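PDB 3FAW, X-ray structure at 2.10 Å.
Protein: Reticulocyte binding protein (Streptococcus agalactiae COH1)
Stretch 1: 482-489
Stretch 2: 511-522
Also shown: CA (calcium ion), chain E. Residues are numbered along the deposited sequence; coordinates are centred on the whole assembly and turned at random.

Stretch 1, residues 482-489: IMIGEGWR
Stretch 2 511-522: DTVGVFSDDIRN

How do the two strands pair? Residues 482-485 run extended and parallel to the strand around 513-516, their N-to-C directions 32° apart, with Ile484 beside Gly514 (CA to CA 4.6 Å) and Gly485 beside Val515 (CA to CA 5.1 Å). Phi/psi values are -139/169 at Ile484, -173/164 at Gly485, -93/152 at Gly514 and -120/151 at Val515. As parallel strands do, Gly514 uses both its polar backbone atoms on the neighbour: its N donates to Met483 O at 3.1 Å (163° at the hydrogen), and its O accepts from Gly485 N at 3.0 Å, more bent at 138°. Gly485 O then takes a weak bond from Phe516 N at 3.4 Å. Each of these carbonyls also meets a CA-H: Val513 CA lies 3.5 Å from Met483 O, Ile484 CA 3.1 Å from Gly514 O, and Val515 CA 3.3 Å from Gly485 O.

What satisfies the backbone groups at the two ends of the ladder? Water does, once at each end. Water 1 accepts from Met483 N at 3.0 Å and donates to Thr512 O at 2.6 Å, so it spans a gap the strands do not close directly. Beyond the last direct bond, water 2 accepts from Gly487 N at 2.8 Å and donates to Phe516 O at 2.8 Å, carrying the connection into the loop, where Gly487 has phi/psi -93/40. A CB on Gly487 would stand 2.7 Å from Val515 CG1, a clash.

Which side chains pack across the contact? Ile484 (chi1 p, chi2 t) brings CD1 within 4.0 Å of CZ of Phe516 (chi1 m, chi2 -87°), while Glu486 N and Gly485 O lie at that ring's edge. On the sheet face shared by Met483, Val513 and Val515, Met483 CB lies 3.7 Å from Val513 CG2; Met483 is m, t, t and Val513 t. Trp488 (chi1 -44°, chi2 137°) sends its ring nearer the other stretch, with CH2 4.0 Å from Phe516 CB and CZ3 3.5 Å from Asp518 CG.

How are the polar side chains occupied? Trp488 NE1 gives a weak bond to Glu486 OE2 at 3.3 Å, within its own loop, while Glu486 OE1 is satisfied elsewhere in the structure. Ser517 occupies the N-cap position before the helix. There, Asn522 OD1 accepts from Arg521 NE and Arg521 NH2, both at 3.1 Å. Asp511 OD1 binds calcium at 2.3 Å, away from the strand contact.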

# COMPACT_ATOMS: atom_id res chain seq x y z
N ILE A 482 -6.07 -12.52 2.52
CA ILE A 482 -4.62 -12.45 2.33
C ILE A 482 -4.14 -11.02 2.50
O ILE A 482 -4.85 -10.07 2.18
CB ILE A 482 -4.16 -13.03 0.96
CG1 ILE A 482 -4.73 -12.23 -0.21
CG2 ILE A 482 -4.56 -14.50 0.86
CD1 ILE A 482 -4.11 -12.64 -1.55
N MET A 483 -2.93 -10.86 3.03
CA MET A 483 -2.35 -9.53 3.18
C MET A 483 -0.91 -9.51 2.69
O MET A 483 -0.18 -10.49 2.83
CB MET A 483 -2.41 -9.08 4.64
CG MET A 483 -3.80 -8.64 5.09
SD MET A 483 -3.87 -8.20 6.84
CE MET A 483 -5.54 -7.54 6.95
N ILE A 484 -0.53 -8.38 2.10
CA ILE A 484 0.84 -8.14 1.68
C ILE A 484 1.23 -6.70 2.01
O ILE A 484 0.37 -5.88 2.36
CB ILE A 484 1.03 -8.42 0.17
CG1 ILE A 484 0.27 -7.40 -0.68
CG2 ILE A 484 0.56 -9.83 -0.18
CD1 ILE A 484 0.48 -7.54 -2.16
N GLY A 485 2.51 -6.38 1.90
CA GLY A 485 2.95 -5.00 2.11
C GLY A 485 4.41 -4.75 1.80
O GLY A 485 5.20 -5.69 1.69
N GLU A 486 4.76 -3.48 1.66
CA GLU A 486 6.15 -3.08 1.54
C GLU A 486 6.84 -3.23 2.89
O GLU A 486 6.62 -2.43 3.79
CB GLU A 486 6.26 -1.63 1.10
CG GLU A 486 5.78 -1.35 -0.31
CD GLU A 486 5.89 0.11 -0.66
OE1 GLU A 486 5.41 0.96 0.13
OE2 GLU A 486 6.47 0.41 -1.73
N GLY A 487 7.68 -4.26 3.01
CA GLY A 487 8.42 -4.52 4.23
C GLY A 487 9.81 -3.90 4.26
O GLY A 487 10.75 -4.52 4.74
N TRP A 488 9.94 -2.67 3.75
CA TRP A 488 11.23 -1.99 3.76
C TRP A 488 11.60 -1.66 5.21
O TRP A 488 10.73 -1.39 6.03
CB TRP A 488 11.23 -0.71 2.91
CG TRP A 488 10.57 -0.81 1.56
CD1 TRP A 488 9.72 0.10 1.00
CD2 TRP A 488 10.68 -1.89 0.61
NE1 TRP A 488 9.31 -0.33 -0.24
CE2 TRP A 488 9.88 -1.54 -0.51
CE3 TRP A 488 11.39 -3.10 0.58
CZ2 TRP A 488 9.76 -2.36 -1.63
CZ3 TRP A 488 11.26 -3.92 -0.54
CH2 TRP A 488 10.46 -3.55 -1.63
N ARG A 489 12.89 -1.69 5.51
CA ARG A 489 13.37 -1.39 6.87
C ARG A 489 13.39 0.12 7.11
O ARG A 489 14.42 0.78 6.97
CB ARG A 489 14.76 -1.99 7.08
CG ARG A 489 14.77 -3.50 6.99
CD ARG A 489 16.17 -4.07 6.99
NE ARG A 489 16.14 -5.51 6.75
CZ ARG A 489 16.09 -6.09 5.55
NH1 ARG A 489 16.11 -5.37 4.43
NH2 ARG A 489 16.05 -7.41 5.46
N ASP A 511 3.79 -16.33 9.66
CA ASP A 511 3.28 -16.77 8.36
C ASP A 511 1.90 -16.16 8.12
O ASP A 511 0.92 -16.87 7.91
CB ASP A 511 3.20 -18.31 8.27
CG ASP A 511 4.56 -18.99 8.18
OD1 ASP A 511 5.59 -18.32 7.92
OD2 ASP A 511 4.60 -20.23 8.36
N THR A 512 1.83 -14.83 8.17
CA THR A 512 0.58 -14.09 8.00
C THR A 512 0.64 -13.18 6.77
O THR A 512 0.01 -13.46 5.75
CB THR A 512 0.26 -13.25 9.26
OG1 THR A 512 1.34 -12.36 9.55
CG2 THR A 512 0.02 -14.16 10.46
N VAL A 513 1.43 -12.11 6.86
CA VAL A 513 1.53 -11.13 5.78
C VAL A 513 2.81 -11.35 4.98
O VAL A 513 3.87 -11.55 5.55
CB VAL A 513 1.52 -9.69 6.36
CG1 VAL A 513 1.62 -8.67 5.25
CG2 VAL A 513 0.26 -9.46 7.19
N GLY A 514 2.69 -11.32 3.65
CA GLY A 514 3.84 -11.45 2.74
C GLY A 514 4.42 -10.10 2.34
O GLY A 514 3.71 -9.10 2.31
N VAL A 515 5.71 -10.06 2.03
CA VAL A 515 6.37 -8.80 1.66
C VAL A 515 6.98 -8.86 0.26
O VAL A 515 7.40 -9.92 -0.21
CB VAL A 515 7.48 -8.40 2.66
CG1 VAL A 515 6.89 -8.19 4.06
CG2 VAL A 515 8.60 -9.45 2.67
N PHE A 516 7.04 -7.70 -0.39
CA PHE A 516 7.64 -7.57 -1.71
C PHE A 516 9.12 -7.95 -1.69
O PHE A 516 9.85 -7.56 -0.78
CB PHE A 516 7.48 -6.15 -2.25
CG PHE A 516 6.09 -5.86 -2.75
CD1 PHE A 516 5.74 -6.17 -4.05
CD2 PHE A 516 5.13 -5.32 -1.90
CE1 PHE A 516 4.45 -5.92 -4.52
CE2 PHE A 516 3.84 -5.07 -2.36
CZ PHE A 516 3.50 -5.38 -3.67
N SER A 517 9.53 -8.73 -2.68
CA SER A 517 10.92 -9.14 -2.82
C SER A 517 11.69 -8.21 -3.75
O SER A 517 11.70 -8.38 -4.97
CB SER A 517 11.00 -10.58 -3.34
OG SER A 517 12.35 -11.01 -3.42
N ASP A 518 12.35 -7.21 -3.15
CA ASP A 518 13.21 -6.31 -3.91
C ASP A 518 14.45 -7.02 -4.49
O ASP A 518 15.02 -6.56 -5.48
CB ASP A 518 13.62 -5.07 -3.09
CG ASP A 518 14.19 -5.40 -1.72
OD1 ASP A 518 13.92 -6.49 -1.17
OD2 ASP A 518 14.89 -4.54 -1.16
N ASP A 519 14.84 -8.14 -3.89
CA ASP A 519 15.99 -8.93 -4.35
C ASP A 519 15.78 -9.54 -5.74
O ASP A 519 16.66 -9.45 -6.59
CB ASP A 519 16.31 -10.04 -3.34
CG ASP A 519 17.74 -10.53 -3.45
OD1 ASP A 519 18.65 -9.70 -3.64
OD2 ASP A 519 17.96 -11.76 -3.31
N ILE A 520 14.62 -10.16 -5.96
CA ILE A 520 14.31 -10.72 -7.28
C ILE A 520 14.10 -9.59 -8.30
O ILE A 520 14.49 -9.72 -9.46
CB ILE A 520 13.10 -11.70 -7.26
CG1 ILE A 520 13.05 -12.51 -8.57
CG2 ILE A 520 11.78 -10.95 -7.04
CD1 ILE A 520 11.99 -13.61 -8.59
N ARG A 521 13.48 -8.49 -7.87
CA ARG A 521 13.34 -7.30 -8.72
C ARG A 521 14.71 -6.84 -9.22
O ARG A 521 14.96 -6.81 -10.42
CB ARG A 521 12.63 -6.18 -7.94
CG ARG A 521 12.49 -4.85 -8.70
CD ARG A 521 12.13 -3.72 -7.74
NE ARG A 521 13.29 -3.24 -6.99
CZ ARG A 521 13.24 -2.45 -5.91
NH1 ARG A 521 12.08 -2.06 -5.41
NH2 ARG A 521 14.37 -2.07 -5.31
N ASN A 522 15.60 -6.51 -8.28
CA ASN A 522 16.94 -6.01 -8.60
C ASN A 522 17.74 -6.97 -9.47
O ASN A 522 18.33 -6.56 -10.47
CB ASN A 522 17.73 -5.73 -7.31
CG ASN A 522 17.22 -4.52 -6.56
OD1 ASN A 522 16.33 -3.81 -7.03
ND2 ASN A 522 17.79 -4.27 -5.39
CA CA E . 7.41 -16.88 7.71
O HOH W 1 -1.61 -13.50 3.77
O HOH W 2 9.10 -5.52 0.98
O HOH W 3 7.55 -17.69 9.97